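PDB 3S63: saposin-like protein from Necator americanus, which probably binds lipids and interacts with membranes, as a small, mostly helical hookworm protein of the saposin-like family. Local coordinates for residues N56-I60 / V74-M78. Sequence-based numbering, arbitrary orientation.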
loop_
_atom_site.group_PDB
_atom_site.type_symbol
_atom_site.label_atom_id
_atom_site.label_comp_id
_atom_site.label_asym_id
_atom_site.label_seq_id
_atom_site.Cartn_x
_atom_site.Cartn_y
_atom_site.Cartn_z
ATOM N N ASN A 56 -1.794 9.166 -2.356
ATOM C CA ASN A 56 -2.961 8.403 -1.916
ATOM C C ASN A 56 -3.032 8.032 -0.453
ATOM O O ASN A 56 -3.788 7.126 -0.105
ATOM C CB ASN A 56 -3.087 7.109 -2.724
ATOM C CG ASN A 56 -3.328 7.367 -4.175
ATOM O OD1 ASN A 56 -4.432 7.748 -4.567
ATOM N ND2 ASN A 56 -2.299 7.174 -4.994
ATOM N N SER A 57 -2.259 8.694 0.403
ATOM C CA SER A 57 -2.199 8.283 1.811
ATOM C C SER A 57 -3.552 8.413 2.503
ATOM O O SER A 57 -3.836 7.676 3.433
ATOM C CB SER A 57 -1.090 9.014 2.595
ATOM O OG SER A 57 -1.352 10.398 2.798
ATOM N N ASP A 58 -4.380 9.347 2.041
ATOM C CA ASP A 58 -5.714 9.532 2.602
ATOM C C ASP A 58 -6.616 8.356 2.274
ATOM O O ASP A 58 -7.342 7.869 3.129
ATOM C CB ASP A 58 -6.339 10.859 2.149
ATOM C CG ASP A 58 -6.393 11.019 0.615
ATOM O OD1 ASP A 58 -5.897 10.148 -0.133
ATOM O OD2 ASP A 58 -6.938 12.045 0.155
ATOM N N LEU A 59 -6.558 7.884 1.037
ATOM C CA LEU A 59 -7.334 6.719 0.649
ATOM C C LEU A 59 -6.832 5.479 1.382
ATOM O O LEU A 59 -7.628 4.699 1.895
ATOM C CB LEU A 59 -7.265 6.504 -0.854
ATOM C CG LEU A 59 -7.885 5.200 -1.357
ATOM C CD1 LEU A 59 -9.365 5.390 -1.689
ATOM C CD2 LEU A 59 -7.107 4.688 -2.571
ATOM N N ILE A 60 -5.515 5.294 1.448
ATOM C CA ILE A 60 -4.955 4.164 2.192
ATOM C C ILE A 60 -5.278 4.219 3.687
ATOM O O ILE A 60 -5.548 3.200 4.296
ATOM C CB ILE A 60 -3.440 4.057 1.997
ATOM C CG1 ILE A 60 -3.128 3.992 0.513
ATOM C CG2 ILE A 60 -2.891 2.832 2.704
ATOM C CD1 ILE A 60 -1.684 4.321 0.191
ATOM N N VAL A 74 -7.597 -1.809 -2.499
ATOM C CA VAL A 74 -7.181 -0.420 -2.468
ATOM C C VAL A 74 -6.188 -0.203 -3.610
ATOM O O VAL A 74 -6.094 0.888 -4.155
ATOM C CB VAL A 74 -6.620 -0.036 -1.065
ATOM C CG1 VAL A 74 -5.578 -1.016 -0.641
ATOM C CG2 VAL A 74 -6.058 1.380 -1.039
ATOM N N CYS A 75 -5.488 -1.262 -4.004
ATOM C CA CYS A 75 -4.535 -1.199 -5.111
ATOM C C CYS A 75 -5.229 -1.175 -6.479
ATOM O O CYS A 75 -4.666 -0.720 -7.472
ATOM C CB CYS A 75 -3.558 -2.375 -5.033
ATOM S SG CYS A 75 -2.395 -2.271 -3.643
ATOM N N LEU A 76 -6.454 -1.683 -6.515
ATOM C CA LEU A 76 -7.293 -1.620 -7.694
ATOM C C LEU A 76 -7.823 -0.204 -7.878
ATOM O O LEU A 76 -7.941 0.284 -9.001
ATOM C CB LEU A 76 -8.461 -2.604 -7.546
ATOM C CG LEU A 76 -8.168 -4.098 -7.734
ATOM C CD1 LEU A 76 -9.335 -4.966 -7.316
ATOM C CD2 LEU A 76 -7.766 -4.407 -9.168
ATOM N N ILE A 77 -8.159 0.445 -6.765
ATOM C CA ILE A 77 -8.702 1.807 -6.777
ATOM C C ILE A 77 -7.645 2.805 -7.215
ATOM O O ILE A 77 -7.950 3.848 -7.805
ATOM C CB ILE A 77 -9.207 2.223 -5.388
ATOM C CG1 ILE A 77 -10.316 1.288 -4.910
ATOM C CG2 ILE A 77 -9.722 3.628 -5.405
ATOM C CD1 ILE A 77 -10.657 1.469 -3.427
ATOM N N MET A 78 -6.396 2.474 -6.912
ATOM C CA MET A 78 -5.254 3.293 -7.274
ATOM C C MET A 78 -4.773 2.897 -8.651
ATOM O O MET A 78 -3.882 3.523 -9.211
ATOM C CB MET A 78 -4.144 3.092 -6.253
ATOM C CG MET A 78 -4.574 3.445 -4.844
ATOM S SD MET A 78 -3.218 3.710 -3.713
ATOM C CE MET A 78 -2.534 2.062 -3.583
#
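L59 reaches from helix 46-65 into the notch formed by V74, I77 and M78 of segment 74-78. With CG anti to the backbone N (chi1 172°), its isobutyl fork is carried toward the other helix, and one methyl, CD2, does most of the touching: it lies 3.6 Å from M78 CG and 3.8 Å from V74 CG2. The same methyl is 4.0 Å from I77 CG2, and CD1 also comes near that branch, so that the fork straddles the isoleucine methyl on the more open side. A branched leucine suits this place because one short side chain can meet three apolar neighbours. V74 and I77 both answer with the CG2 methyl; being beta-branched, they present it close to the backbone. M78 runs the other way across the gap: the extended chi2 (-162°) of its flexible thioether carries SD across to N56, 3.5 Å from N56 CB, and the bend at chi3 (-68°) turns the terminal methyl away from the asparagine. N56 and M78 lie alongside one another, running antiparallel, and the sulfur rests against both CB and the amide group of N56, whose ND2 is hydrogen-bonded to the carbonyl of L52 one turn earlier. In this all-helical saposin-like fold the short final helix packs back on the long helix before it, and C75, pointing away from this interface, ties the final helix to helix 3-20 through its disulfide with C10. No hydrogen bond crosses between the two segments; apolar packing joins them. Deeper in, I60 CG1 stands 4.2 Å from both V74 CG2 and M78 SD. Both I60 and V74, themselves buried, also touch L14 of helix 3-20, which meets the other two helices here.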